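Local coordinates for protein CyaY (Psychromonas ingrahamii, PDB 4HS5) that is probably involved in iron-sulfur cluster assembly, perhaps as a regulator, and belongs to the iron-binding frataxin family, at residues A[60-65]-A[86-91]; A[47-52]-A[56-61]. All blocks are in the same frame, centred on the assembly; numbering follows the deposited sequence.

Following the chain from the N terminus, helix 3-24 and strands 28-33 and 36-41 come first. Contact 2 then closes a short hairpin: strand 46-52 turns through four residues and returns as strand 57-61. Contact 1 starts at the end of that returning strand, so the two contacts share Leu60 and Ala61 and follow one another along the chain. It closes a longer loop, which holds strands 66-72 and 75-78, by bringing helix 85-97 back to the sheet. Contact 2 thus joins two neighbouring strands, and contact 1 sets the C-terminal helix on them. The two meet directly where Leu89 CD1 lies 3.7 Å from Leu47 CD1.

Contact 1. Residues A[60-65]-A[86-91]; sequences LATLEN and LTFLSA
This is an apolar contact between the end of strand 57-61 and helix 85-97, in the sheet-to-helix layer of the frataxin fold. Leu60 makes the largest share, with Phe88 close behind. The CG of Leu60 is turned anti to the backbone N (chi1 167°), and the two methyls reach different residues of the helix. Leu60 CD2 meets the edge of the Phe88 ring, close to the ring plane, 3.6 Å from Phe88 CD2. Leu60 CD1 touches Leu89 CD1 at 4.2 Å, so this second contact is looser. Leu60 and Leu89 are both buried.

Thr62 lies just past the strand and adds a third touch. Thr62 CG2 approaches the same ring obliquely, 3.8 Å from Phe88 CE2. Thr62 OG1 is turned the other way, between the backbone N and carbonyl carbon (chi1 63°). There Thr62 OG1 accepts from Glu64 N, an ST turn, and from Asn65 N at 3.1 Å, an ST motif. The latter bond is nearly straight, at 167°. One side chain therefore packs on the helix and holds the turn. With an alanine here, Glu64 N and Asn65 N would probably lose this acceptor, and a gap would be likely to open beside Phe88.

Around the contact, His67 and Tyr69 of strand 66-72 also touch Phe88. Leu47 of strand 46-52 packs on both Leu60 and Leu89, and Phe103 of the C-terminal tail touches Leu89.

Contact 2. Residues A[47-52]-A[56-61]; sequences LIINRQ and HQVWLA
Gln52 lies across the indole of Trp59, and between their strands runs an antiparallel backbone ladder. Gln52 CG sits over one ring face, 3.7 Å from the centroid of the five-membered ring of Trp59, a CH-pi contact. The chain of Gln52 bends at chi2 (-60°), which carries Gln52 NE2 over the six-membered ring, 3.8 Å from Trp59 CE3. The amide plane stands 68° from the ring, so this is no flat stack. On the opposite sheet face Ile49 uses two branches. Ile49 CG1 meets Leu60 CD1 at 3.7 Å, and Ile49 CG2 meets Val58 CG1 at 3.9 Å.

Six backbone hydrogen bonds hold the register, two at each of the pairs Ile48-Ala61, Asn50-Trp59 and Gln52-Gln57. Trp59 N to Asn50 O is short at 2.8 Å and nearly straight. At the turn end, His56 and Gln57 both face Gln52, a G1 beta bulge.

The indole is positioned by its own strand: Trp59 NE1 donates to Gln57 OE1 at 3.0 Å. Gln57 NE2 in turn bonds Asp70 and Asp79, and His68 stacks on Trp59. On the face toward helix 3-24, Tyr14 and Ile17 touch Ile49, and Arg51 makes a salt bridge to Asp11.

The hairpin thus has two chemistries. The face of Ile49, Val58 and Leu60 is mainly apolar and packs against the helices, with the charged Arg51 beside them. The other is mixed: Gln52, Gln57 and Trp59 toward the turn, Ile48 and Ala61 at the far end. Its tryptophan is fixed by a hydrogen bond as well as by packing.

Contact 1. Residues A[60-65]-A[86-91]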
loop_
_atom_site.group_PDB
_atom_site.type_symbol
_atom_site.label_atom_id
_atom_site.label_comp_id
_atom_site.label_asym_id
_atom_site.label_seq_id
_atom_site.Cartn_x
_atom_site.Cartn_y
_atom_site.Cartn_z
ATOM N N LEU A 60 3.809 3.594 3.866
ATOM C CA LEU A 60 3.006 4.322 2.885
ATOM C C LEU A 60 3.146 5.812 3.123
ATOM O O LEU A 60 2.938 6.284 4.239
ATOM C CB LEU A 60 1.532 3.947 3.017
ATOM C CG LEU A 60 0.550 4.849 2.260
ATOM C CD1 LEU A 60 0.710 4.675 0.771
ATOM C CD2 LEU A 60 -0.885 4.546 2.676
ATOM N N ALA A 61 3.499 6.537 2.067
ATOM C CA ALA A 61 3.534 7.988 2.082
ATOM C C ALA A 61 2.324 8.506 1.326
ATOM O O ALA A 61 2.155 8.219 0.145
ATOM C CB ALA A 61 4.797 8.474 1.435
ATOM N N THR A 62 1.482 9.253 2.032
ATOM C CA THR A 62 0.410 10.013 1.411
ATOM C C THR A 62 0.947 11.412 1.136
ATOM O O THR A 62 2.123 11.676 1.360
ATOM C CB THR A 62 -0.841 10.103 2.303
ATOM O OG1 THR A 62 -0.530 10.809 3.508
ATOM C CG2 THR A 62 -1.356 8.710 2.644
ATOM N N LEU A 63 0.089 12.306 0.665
ATOM C CA LEU A 63 0.489 13.690 0.454
ATOM C C LEU A 63 0.897 14.360 1.757
ATOM O O LEU A 63 1.731 15.270 1.761
ATOM C CB LEU A 63 -0.648 14.477 -0.192
ATOM C CG LEU A 63 -0.781 14.202 -1.682
ATOM C CD1 LEU A 63 -2.008 14.871 -2.254
ATOM C CD2 LEU A 63 0.471 14.688 -2.377
ATOM N N GLU A 64 0.312 13.900 2.857
ATOM C CA GLU A 64 0.471 14.558 4.150
ATOM C C GLU A 64 1.524 13.892 5.024
ATOM O O GLU A 64 2.386 14.561 5.598
ATOM C CB GLU A 64 -0.862 14.545 4.903
ATOM C CG GLU A 64 -2.075 14.903 4.046
ATOM C CD GLU A 64 -2.318 16.400 3.945
ATOM O OE1 GLU A 64 -1.515 17.185 4.494
ATOM O OE2 GLU A 64 -3.326 16.790 3.322
ATOM N N ASN A 65 1.453 12.569 5.125
ATOM C CA ASN A 65 2.186 11.869 6.166
ATOM C C ASN A 65 2.779 10.544 5.728
ATOM O O ASN A 65 2.372 9.954 4.724
ATOM C CB ASN A 65 1.272 11.615 7.366
ATOM C CG ASN A 65 0.897 12.884 8.091
ATOM O OD1 ASN A 65 -0.272 13.257 8.148
ATOM N ND2 ASN A 65 1.889 13.552 8.658
ATOM N N LEU A 86 -4.985 -1.690 3.855
ATOM C CA LEU A 86 -5.746 -1.706 2.612
ATOM C C LEU A 86 -6.971 -0.799 2.672
ATOM O O LEU A 86 -7.309 -0.131 1.688
ATOM C CB LEU A 86 -6.125 -3.135 2.234
ATOM C CG LEU A 86 -4.911 -3.998 1.889
ATOM C CD1 LEU A 86 -5.374 -5.418 1.683
ATOM C CD2 LEU A 86 -4.217 -3.453 0.639
ATOM N N THR A 87 -7.602 -0.761 3.845
ATOM C CA THR A 87 -8.695 0.162 4.135
ATOM C C THR A 87 -8.201 1.601 3.992
ATOM O O THR A 87 -8.831 2.443 3.345
ATOM C CB THR A 87 -9.227 -0.064 5.570
ATOM O OG1 THR A 87 -9.731 -1.403 5.676
ATOM C CG2 THR A 87 -10.346 0.908 5.882
ATOM N N PHE A 88 -7.040 1.866 4.576
ATOM C CA PHE A 88 -6.489 3.206 4.546
ATOM C C PHE A 88 -6.067 3.607 3.130
ATOM O O PHE A 88 -6.223 4.759 2.720
ATOM C CB PHE A 88 -5.307 3.288 5.512
ATOM C CG PHE A 88 -4.768 4.677 5.681
ATOM C CD1 PHE A 88 -5.375 5.572 6.546
ATOM C CD2 PHE A 88 -3.658 5.083 4.967
ATOM C CE1 PHE A 88 -4.874 6.853 6.698
ATOM C CE2 PHE A 88 -3.150 6.361 5.109
ATOM C CZ PHE A 88 -3.761 7.243 5.984
ATOM N N LEU A 89 -5.530 2.650 2.377
ATOM C CA LEU A 89 -5.073 2.900 1.022
ATOM C C LEU A 89 -6.242 3.270 0.121
ATOM O O LEU A 89 -6.157 4.227 -0.651
ATOM C CB LEU A 89 -4.335 1.664 0.478
ATOM C CG LEU A 89 -3.732 1.847 -0.905
ATOM C CD1 LEU A 89 -2.748 2.996 -0.865
ATOM C CD2 LEU A 89 -3.038 0.572 -1.355
ATOM N N SER A 90 -7.353 2.546 0.242
ATOM C CA SER A 90 -8.566 2.905 -0.496
ATOM C C SER A 90 -9.018 4.322 -0.174
ATOM O O SER A 90 -9.387 5.076 -1.077
ATOM C CB SER A 90 -9.706 1.954 -0.147
ATOM O OG SER A 90 -9.437 0.652 -0.620
ATOM N N ALA A 91 -8.993 4.678 1.107
ATOM C CA ALA A 91 -9.434 6.008 1.540
ATOM C C ALA A 91 -8.498 7.061 0.969
ATOM O O ALA A 91 -8.949 8.110 0.508
ATOM C CB ALA A 91 -9.486 6.091 3.049
#

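Contact 2. Residues A[47-52]-A[56-61]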
loop_
_atom_site.group_PDB
_atom_site.type_symbol
_atom_site.label_atom_id
_atom_site.label_comp_id
_atom_site.label_asym_id
_atom_site.label_seq_id
_atom_site.Cartn_x
_atom_site.Cartn_y
_atom_site.Cartn_z
ATOM N N LEU A 47 1.149 8.144 -4.444
ATOM C CA LEU A 47 1.315 7.491 -3.149
ATOM C C LEU A 47 2.567 6.648 -3.282
ATOM O O LEU A 47 2.788 6.025 -4.312
ATOM C CB LEU A 47 0.124 6.588 -2.824
ATOM C CG LEU A 47 -1.222 7.289 -2.618
ATOM C CD1 LEU A 47 -2.359 6.311 -2.418
ATOM C CD2 LEU A 47 -1.127 8.230 -1.442
ATOM N N ILE A 48 3.397 6.626 -2.247
ATOM C CA ILE A 48 4.642 5.885 -2.325
ATOM C C ILE A 48 4.629 4.802 -1.270
ATOM O O ILE A 48 4.473 5.083 -0.086
ATOM C CB ILE A 48 5.859 6.779 -2.080
ATOM C CG1 ILE A 48 5.852 7.963 -3.042
ATOM C CG2 ILE A 48 7.144 5.967 -2.261
ATOM C CD1 ILE A 48 6.810 9.067 -2.636
ATOM N N ILE A 49 4.797 3.558 -1.702
ATOM C CA ILE A 49 4.818 2.414 -0.800
ATOM C C ILE A 49 6.238 1.860 -0.783
ATOM O O ILE A 49 6.905 1.795 -1.812
ATOM C CB ILE A 49 3.801 1.353 -1.242
ATOM C CG1 ILE A 49 2.399 1.929 -1.133
ATOM C CG2 ILE A 49 3.916 0.090 -0.395
ATOM C CD1 ILE A 49 1.392 1.217 -1.977
ATOM N N ASN A 50 6.717 1.508 0.398
ATOM C CA ASN A 50 8.076 1.022 0.540
ATOM C C ASN A 50 8.100 -0.178 1.467
ATOM O O ASN A 50 7.193 -0.367 2.273
ATOM C CB ASN A 50 8.959 2.142 1.081
ATOM C CG ASN A 50 10.417 1.937 0.765
ATOM O OD1 ASN A 50 10.856 0.821 0.475
ATOM N ND2 ASN A 50 11.190 3.016 0.839
ATOM N N ARG A 51 9.114 -1.016 1.317
ATOM C CA ARG A 51 9.312 -2.131 2.238
ATOM C C ARG A 51 10.555 -1.847 3.032
ATOM O O ARG A 51 11.557 -1.364 2.495
ATOM C CB ARG A 51 9.471 -3.449 1.483
ATOM C CG ARG A 51 8.205 -3.957 0.854
ATOM C CD ARG A 51 8.472 -4.479 -0.549
ATOM N NE ARG A 51 9.061 -5.807 -0.581
ATOM C CZ ARG A 51 8.541 -6.830 -1.247
ATOM N NH1 ARG A 51 7.411 -6.672 -1.928
ATOM N NH2 ARG A 51 9.143 -8.013 -1.227
ATOM N N GLN A 52 10.495 -2.108 4.328
ATOM C CA GLN A 52 11.681 -1.965 5.139
ATOM C C GLN A 52 11.993 -3.303 5.779
ATOM O O GLN A 52 11.505 -3.610 6.868
ATOM C CB GLN A 52 11.505 -0.856 6.167
ATOM C CG GLN A 52 11.191 0.518 5.553
ATOM C CD GLN A 52 12.273 1.052 4.608
ATOM O OE1 GLN A 52 13.268 0.386 4.314
ATOM N NE2 GLN A 52 12.073 2.275 4.139
ATOM N N HIS A 56 10.787 -5.347 9.152
ATOM C CA HIS A 56 9.609 -6.087 8.723
ATOM C C HIS A 56 8.353 -5.225 8.649
ATOM O O HIS A 56 7.265 -5.674 8.995
ATOM C CB HIS A 56 9.387 -7.306 9.617
ATOM C CG HIS A 56 10.539 -8.259 9.613
ATOM N ND1 HIS A 56 10.805 -9.104 10.665
ATOM C CD2 HIS A 56 11.479 -8.514 8.677
ATOM C CE1 HIS A 56 11.871 -9.832 10.380
ATOM N NE2 HIS A 56 12.300 -9.494 9.180
ATOM N N GLN A 57 8.508 -3.991 8.172
ATOM C CA GLN A 57 7.378 -3.098 7.983
ATOM C C GLN A 57 7.174 -2.727 6.532
ATOM O O GLN A 57 8.113 -2.710 5.744
ATOM C CB GLN A 57 7.546 -1.810 8.790
ATOM C CG GLN A 57 7.431 -1.995 10.290
ATOM C CD GLN A 57 7.447 -0.679 11.031
ATOM O OE1 GLN A 57 8.114 0.277 10.615
ATOM N NE2 GLN A 57 6.703 -0.612 12.127
ATOM N N VAL A 58 5.927 -2.431 6.187
ATOM C CA VAL A 58 5.625 -1.785 4.915
ATOM C C VAL A 58 5.292 -0.339 5.266
ATOM O O VAL A 58 4.671 -0.067 6.303
ATOM C CB VAL A 58 4.444 -2.474 4.200
ATOM C CG1 VAL A 58 3.898 -1.616 3.076
ATOM C CG2 VAL A 58 4.862 -3.867 3.664
ATOM N N TRP A 59 5.746 0.600 4.434
ATOM C CA TRP A 59 5.476 2.021 4.647
ATOM C C TRP A 59 4.612 2.586 3.526
ATOM O O TRP A 59 4.641 2.097 2.393
ATOM C CB TRP A 59 6.771 2.829 4.757
ATOM C CG TRP A 59 7.596 2.533 5.980
ATOM C CD1 TRP A 59 7.395 1.538 6.894
ATOM C CD2 TRP A 59 8.762 3.244 6.419
ATOM N NE1 TRP A 59 8.357 1.584 7.875
ATOM C CE2 TRP A 59 9.211 2.621 7.605
ATOM C CE3 TRP A 59 9.468 4.345 5.928
ATOM C CZ2 TRP A 59 10.337 3.065 8.304
ATOM C CZ3 TRP A 59 10.587 4.781 6.622
ATOM C CH2 TRP A 59 11.009 4.142 7.797
ATOM N N LEU A 60 3.809 3.594 3.866
ATOM C CA LEU A 60 3.006 4.322 2.885
ATOM C C LEU A 60 3.146 5.812 3.123
ATOM O O LEU A 60 2.938 6.284 4.239
ATOM C CB LEU A 60 1.532 3.947 3.017
ATOM C CG LEU A 60 0.550 4.849 2.260
ATOM C CD1 LEU A 60 0.710 4.675 0.771
ATOM C CD2 LEU A 60 -0.885 4.546 2.676
ATOM N N ALA A 61 3.499 6.537 2.067
ATOM C CA ALA A 61 3.534 7.988 2.082
ATOM C C ALA A 61 2.324 8.506 1.326
ATOM O O ALA A 61 2.155 8.219 0.145
ATOM C CB ALA A 61 4.797 8.474 1.435
#